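Local coordinates for enterobactin synthetase component F-related protein (PDB 4OXI) that binds glycyl-adenosine-5'-phosphate as an adenylation-domain protein and probably activates glycine with ATP in a lipopolysaccharide modification pathway, at residues Asp90-Gln95 / Gly120-Ile125; Gly96-Ala101 / Glu213-Tyr218. All coordinates share one frame; numbering follows the deposited sequence.

How the contacts relate
Both contacts lie in the region of the AMP-binding family fold, on the same side of the chain's centre, with centres about 7 Å apart. They share the five-stranded parallel sheet, where strands 99-102 and 123-126 are neighbours. The chain runs through helix 78-95, strand 99-102, helix 108-119 and strand 123-126, then returns much later at 213-218. The segments therefore alternate: 90-95, 96-101, 120-125, 213-218. Contact 1 packs helix 78-95 against the start of strand 123-126. Contact 2 brings 213-218 up to the start of strand 99-102. T123 joins them, with hydrogen bonds to Q98 and to the backbone oxygen of Y216.

Contact 1: residues Asp90-Gln95 / Gly120-Ile125; sequences DYWHLQ and GGMTYI
M122 and H93 tie the end of helix 78-95 to the turn that leads into strand 123-126. The turn is a Schellman motif. It closes helix 108-119, with G121 at positive phi and M122 N bonded back to S117 O. This belongs to a beta-alpha-beta unit of the parallel sheet: strand 99-102, helix 108-119, strand 123-126.

M122 can be followed outward from its backbone. CB packs on the backbone oxygen of Q98. CG stands beside the backbone N, anti to the carbonyl carbon (chi1 -67°), which sends the chain toward the helix. SD then reaches two residues at once. It lies 3.7 Å from W92 CB and 3.8 Å from H93 CD2. Measured to the W92 six-membered ring centroid, SD is at 5.3 Å and well off the ring normal. This is a Met-aromatic contact of oblique geometry. The chain bends at chi3, and CE turns to W92, obliquely to the ring. M122 CE lies 3.4 Å from W92 CE3 and 3.6 Å from W92 CB.

The indole is buried. Its other neighbours include A113 and A116 of helix 108-119 and V100 of strand 99-102, and it meets Y172 edge-to-face. M122 thus fills a place between the helix, the turn and the sheet.

H93 lies on the exposed side of the contact. Its imidazole reaches across to G120, the first residue past helix 108-119. The bond comes from the ring edge and uses a lone pair of the carbonyl oxygen. H93 NE2 donates to G120 O over 2.8 Å. The N-H...O angle is 162°, and the oxygen lies in the imidazole plane.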
loop_
_atom_site.group_PDB
_atom_site.type_symbol
_atom_site.label_atom_id
_atom_site.label_comp_id
_atom_site.label_asym_id
_atom_site.label_seq_id
_atom_site.Cartn_x
_atom_site.Cartn_y
_atom_site.Cartn_z
ATOM N N ASP A 90 -23.355 6.512 8.355
ATOM C CA ASP A 90 -24.617 7.246 8.388
ATOM C C ASP A 90 -24.385 8.690 8.796
ATOM O O ASP A 90 -24.967 9.600 8.226
ATOM C CB ASP A 90 -25.604 6.610 9.371
ATOM C CG ASP A 90 -26.229 5.333 8.840
ATOM O OD1 ASP A 90 -26.061 5.031 7.630
ATOM O OD2 ASP A 90 -26.893 4.633 9.640
ATOM N N TYR A 91 -23.545 8.895 9.803
ATOM C CA TYR A 91 -23.277 10.227 10.305
ATOM C C TYR A 91 -22.587 11.065 9.212
ATOM O O TYR A 91 -23.009 12.195 8.927
ATOM C CB TYR A 91 -22.430 10.122 11.578
ATOM C CG TYR A 91 -22.327 11.378 12.415
ATOM C CD1 TYR A 91 -22.972 11.474 13.647
ATOM C CD2 TYR A 91 -21.563 12.453 11.993
ATOM C CE1 TYR A 91 -22.858 12.618 14.426
ATOM C CE2 TYR A 91 -21.446 13.598 12.758
ATOM C CZ TYR A 91 -22.091 13.673 13.970
ATOM O OH TYR A 91 -21.955 14.814 14.728
ATOM N N TRP A 92 -21.550 10.505 8.587
ATOM C CA TRP A 92 -20.844 11.189 7.494
ATOM C C TRP A 92 -21.754 11.552 6.319
ATOM O O TRP A 92 -21.609 12.618 5.749
ATOM C CB TRP A 92 -19.686 10.326 6.987
ATOM C CG TRP A 92 -18.582 10.206 7.971
ATOM C CD1 TRP A 92 -18.306 11.065 8.994
ATOM C CD2 TRP A 92 -17.593 9.164 8.037
ATOM N NE1 TRP A 92 -17.204 10.625 9.692
ATOM C CE2 TRP A 92 -16.751 9.459 9.126
ATOM C CE3 TRP A 92 -17.341 8.014 7.279
ATOM C CZ2 TRP A 92 -15.666 8.646 9.477
ATOM C CZ3 TRP A 92 -16.252 7.208 7.622
ATOM C CH2 TRP A 92 -15.438 7.524 8.715
ATOM N N HIS A 93 -22.666 10.656 5.943
ATOM C CA HIS A 93 -23.661 10.949 4.908
ATOM C C HIS A 93 -24.506 12.171 5.262
ATOM O O HIS A 93 -24.721 13.052 4.423
ATOM C CB HIS A 93 -24.588 9.752 4.689
ATOM C CG HIS A 93 -23.975 8.663 3.869
ATOM N ND1 HIS A 93 -24.600 7.453 3.659
ATOM C CD2 HIS A 93 -22.795 8.603 3.208
ATOM C CE1 HIS A 93 -23.831 6.694 2.895
ATOM N NE2 HIS A 93 -22.730 7.365 2.611
ATOM N N LEU A 94 -24.979 12.219 6.506
ATOM C CA LEU A 94 -25.784 13.341 6.972
ATOM C C LEU A 94 -24.963 14.616 7.023
ATOM O O LEU A 94 -25.504 15.711 6.872
ATOM C CB LEU A 94 -26.367 13.042 8.352
ATOM C CG LEU A 94 -27.272 11.811 8.369
ATOM C CD1 LEU A 94 -27.866 11.635 9.754
ATOM C CD2 LEU A 94 -28.386 11.931 7.333
ATOM N N GLN A 95 -23.659 14.480 7.240
ATOM C CA GLN A 95 -22.753 15.630 7.248
ATOM C C GLN A 95 -22.346 16.044 5.839
ATOM O O GLN A 95 -21.772 17.107 5.650
ATOM C CB GLN A 95 -21.484 15.308 8.047
ATOM C CG GLN A 95 -21.675 15.302 9.560
ATOM C CD GLN A 95 -21.926 16.697 10.100
ATOM O OE1 GLN A 95 -23.053 17.048 10.440
ATOM N NE2 GLN A 95 -20.881 17.502 10.162
ATOM N N GLY A 120 -20.192 3.043 2.794
ATOM C CA GLY A 120 -20.894 4.275 2.484
ATOM C C GLY A 120 -20.535 4.948 1.162
ATOM O O GLY A 120 -21.006 6.054 0.886
ATOM N N GLY A 121 -19.707 4.310 0.339
ATOM C CA GLY A 121 -19.329 4.909 -0.933
ATOM C C GLY A 121 -18.454 6.156 -0.823
ATOM O O GLY A 121 -18.415 6.996 -1.720
ATOM N N MET A 122 -17.733 6.282 0.280
ATOM C CA MET A 122 -16.882 7.450 0.470
ATOM C C MET A 122 -15.419 7.189 0.125
ATOM O O MET A 122 -15.084 6.120 -0.405
ATOM C CB MET A 122 -17.078 7.991 1.878
ATOM C CG MET A 122 -18.504 8.550 2.022
ATOM S SD MET A 122 -18.987 8.775 3.716
ATOM C CE MET A 122 -17.482 9.594 4.259
ATOM N N THR A 123 -14.564 8.177 0.382
ATOM C CA THR A 123 -13.146 8.096 0.020
ATOM C C THR A 123 -12.305 8.223 1.271
ATOM O O THR A 123 -12.453 9.200 2.020
ATOM C CB THR A 123 -12.738 9.269 -0.899
ATOM O OG1 THR A 123 -13.693 9.415 -1.958
ATOM C CG2 THR A 123 -11.349 9.044 -1.491
ATOM N N TYR A 124 -11.417 7.260 1.518
ATOM C CA TYR A 124 -10.545 7.396 2.672
ATOM C C TYR A 124 -9.110 7.723 2.285
ATOM O O TYR A 124 -8.636 7.346 1.212
ATOM C CB TYR A 124 -10.654 6.210 3.643
ATOM C CG TYR A 124 -9.879 4.953 3.285
ATOM C CD1 TYR A 124 -8.562 4.776 3.713
ATOM C CD2 TYR A 124 -10.488 3.914 2.574
ATOM C CE1 TYR A 124 -7.856 3.615 3.407
ATOM C CE2 TYR A 124 -9.788 2.742 2.261
ATOM C CZ TYR A 124 -8.483 2.605 2.688
ATOM O OH TYR A 124 -7.799 1.454 2.400
ATOM N N ILE A 125 -8.439 8.450 3.171
ATOM C CA ILE A 125 -7.080 8.910 2.940
ATOM C C ILE A 125 -6.227 8.569 4.159
ATOM O O ILE A 125 -6.266 9.262 5.173
ATOM C CB ILE A 125 -7.067 10.430 2.724
ATOM C CG1 ILE A 125 -8.101 10.814 1.655
ATOM C CG2 ILE A 125 -5.658 10.925 2.320
ATOM C CD1 ILE A 125 -8.504 12.252 1.700
#

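Contact 2: residues Gly96-Ala101 / Glu213-Tyr218; sequences GVQRVA and EHEYAY
Q98 and R99 face E215 and Y216 where strand 99-102 begins. G96, at positive phi, makes the Schellman motif that follows helix 78-95. V97 packs on M122.

Q98 comes next. Its CG is anti to the backbone N (chi1 171°) and the chain bends at chi2, which brings the amide over the carboxylate of E215. The two groups approach from opposite directions and stack, with planes 20° apart. Q98 NE2 is 3.3 Å from E215 CD and 3.4 Å from E215 CG. This is stacking of flat groups. NE2 hydrogen-bonds to T123 OG1, with a weak second bond to G121 O.

R99 follows, with an extended chain from CG to NE. It links to E215 through one water. R99 NE gives a hydrogen bond to this water over 2.9 Å, and the water donates in turn to E215 OE2 at 2.9 Å. The same E215 OE2 accepts the backbone N-H of Y216 on the anti side, somewhat out of the carboxylate plane, with Y216 N also at 2.9 Å. Two donors therefore grip one carboxylate oxygen, which would limit rotation of the carboxylate stacked on the Q98 amide. The guanidinium lies alongside the Y216 ring and points the same way. R99 NH2 is 3.6 Å from Y216 CD2, at the ring edge, with the planes 47° apart. R99 NH1 bonds to T143 O.

V100 and A101 run on into the parallel sheet, pairing with 123-126 and 147-149 respectively. A217 and Y218 form a classic beta bulge opposite V234, where strand 216-222 pairs with 230-235. A217 packs on helix 236-249. Y124 hydrogen-bonds through its backbone to A217 and I219, so strand 123-126 lies between 99-102 and 216-222.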
loop_
_atom_site.group_PDB
_atom_site.type_symbol
_atom_site.label_atom_id
_atom_site.label_comp_id
_atom_site.label_asym_id
_atom_site.label_seq_id
_atom_site.Cartn_x
_atom_site.Cartn_y
_atom_site.Cartn_z
ATOM N N GLY A 96 -22.624 15.203 4.851
ATOM C CA GLY A 96 -22.199 15.498 3.490
ATOM C C GLY A 96 -20.694 15.396 3.307
ATOM O O GLY A 96 -20.104 16.123 2.506
ATOM N N VAL A 97 -20.080 14.496 4.071
ATOM C CA VAL A 97 -18.659 14.212 3.982
ATOM C C VAL A 97 -18.438 13.235 2.853
ATOM O O VAL A 97 -19.157 12.244 2.757
ATOM C CB VAL A 97 -18.165 13.559 5.296
ATOM C CG1 VAL A 97 -16.734 13.083 5.159
ATOM C CG2 VAL A 97 -18.270 14.547 6.441
ATOM N N GLN A 98 -17.448 13.495 2.001
ATOM C CA GLN A 98 -17.069 12.525 0.968
ATOM C C GLN A 98 -15.688 11.923 1.239
ATOM O O GLN A 98 -15.463 10.728 1.015
ATOM C CB GLN A 98 -17.093 13.162 -0.429
ATOM C CG GLN A 98 -16.482 12.255 -1.521
ATOM C CD GLN A 98 -17.256 10.949 -1.721
ATOM O OE1 GLN A 98 -18.486 10.926 -1.638
ATOM N NE2 GLN A 98 -16.535 9.854 -1.987
ATOM N N ARG A 99 -14.762 12.748 1.727
ATOM C CA ARG A 99 -13.394 12.298 1.967
ATOM C C ARG A 99 -13.026 12.349 3.450
ATOM O O ARG A 99 -13.200 13.380 4.109
ATOM C CB ARG A 99 -12.404 13.134 1.144
ATOM C CG ARG A 99 -12.680 13.098 -0.368
ATOM C CD ARG A 99 -11.592 13.809 -1.159
ATOM N NE ARG A 99 -11.768 13.619 -2.595
ATOM C CZ ARG A 99 -11.002 14.187 -3.521
ATOM N NH1 ARG A 99 -9.995 14.969 -3.165
ATOM N NH2 ARG A 99 -11.244 13.977 -4.801
ATOM N N VAL A 100 -12.524 11.237 3.979
ATOM C CA VAL A 100 -12.105 11.202 5.373
ATOM C C VAL A 100 -10.651 10.797 5.464
ATOM O O VAL A 100 -10.242 9.778 4.904
ATOM C CB VAL A 100 -12.934 10.200 6.195
ATOM C CG1 VAL A 100 -12.480 10.212 7.659
ATOM C CG2 VAL A 100 -14.385 10.555 6.122
ATOM N N ALA A 101 -9.863 11.587 6.175
ATOM C CA ALA A 101 -8.476 11.216 6.420
ATOM C C ALA A 101 -8.397 10.385 7.692
ATOM O O ALA A 101 -9.140 10.610 8.646
ATOM C CB ALA A 101 -7.606 12.433 6.529
ATOM N N GLU A 213 -19.394 3.816 -9.511
ATOM C CA GLU A 213 -18.227 2.962 -9.491
ATOM C C GLU A 213 -16.978 3.764 -9.796
ATOM O O GLU A 213 -15.869 3.284 -9.583
ATOM C CB GLU A 213 -18.385 1.820 -10.486
ATOM C CG GLU A 213 -19.273 0.678 -10.000
ATOM C CD GLU A 213 -18.605 -0.182 -8.932
ATOM O OE1 GLU A 213 -17.677 -0.954 -9.270
ATOM O OE2 GLU A 213 -19.015 -0.098 -7.749
ATOM N N HIS A 214 -17.156 4.993 -10.273
ATOM C CA HIS A 214 -16.017 5.822 -10.641
ATOM C C HIS A 214 -15.593 6.818 -9.582
ATOM O O HIS A 214 -14.563 7.472 -9.725
ATOM C CB HIS A 214 -16.258 6.504 -11.984
ATOM C CG HIS A 214 -16.367 5.527 -13.109
ATOM N ND1 HIS A 214 -15.390 4.582 -13.359
ATOM C CD2 HIS A 214 -17.351 5.305 -14.012
ATOM C CE1 HIS A 214 -15.761 3.833 -14.383
ATOM N NE2 HIS A 214 -16.945 4.252 -14.798
ATOM N N GLU A 215 -16.371 6.915 -8.512
ATOM C CA GLU A 215 -15.955 7.665 -7.330
ATOM C C GLU A 215 -14.682 7.036 -6.738
ATOM O O GLU A 215 -14.426 5.845 -6.907
ATOM C CB GLU A 215 -17.091 7.673 -6.297
ATOM C CG GLU A 215 -16.794 8.415 -5.020
ATOM C CD GLU A 215 -16.502 9.883 -5.253
ATOM O OE1 GLU A 215 -17.483 10.660 -5.335
ATOM O OE2 GLU A 215 -15.301 10.258 -5.350
ATOM N N TYR A 216 -13.867 7.836 -6.069
ATOM C CA TYR A 216 -12.641 7.321 -5.466
ATOM C C TYR A 216 -12.931 6.563 -4.169
ATOM O O TYR A 216 -13.667 7.056 -3.299
ATOM C CB TYR A 216 -11.701 8.476 -5.163
ATOM C CG TYR A 216 -11.278 9.284 -6.373
ATOM C CD1 TYR A 216 -11.010 8.667 -7.592
ATOM C CD2 TYR A 216 -11.128 10.664 -6.289
ATOM C CE1 TYR A 216 -10.611 9.414 -8.711
ATOM C CE2 TYR A 216 -10.733 11.416 -7.394
ATOM C CZ TYR A 216 -10.469 10.783 -8.595
ATOM O OH TYR A 216 -10.061 11.522 -9.675
ATOM N N ALA A 217 -12.340 5.374 -4.030
ATOM C CA ALA A 217 -12.469 4.590 -2.801
ATOM C C ALA A 217 -11.397 4.989 -1.782
ATOM O O ALA A 217 -11.662 5.048 -0.566
ATOM C CB ALA A 217 -12.398 3.086 -3.102
ATOM N N TYR A 218 -10.186 5.254 -2.270
ATOM C CA TYR A 218 -9.124 5.732 -1.385
ATOM C C TYR A 218 -8.101 6.531 -2.157
ATOM O O TYR A 218 -7.990 6.390 -3.373
ATOM C CB TYR A 218 -8.428 4.568 -0.652
ATOM C CG TYR A 218 -7.765 3.529 -1.549
ATOM C CD1 TYR A 218 -6.431 3.652 -1.931
ATOM C CD2 TYR A 218 -8.469 2.422 -1.995
ATOM C CE1 TYR A 218 -5.826 2.697 -2.738
ATOM C CE2 TYR A 218 -7.870 1.457 -2.809
ATOM C CZ TYR A 218 -6.555 1.609 -3.177
ATOM O OH TYR A 218 -5.962 0.659 -3.982
HETATM O O HOH W 1 -13.554 11.546 -3.493
#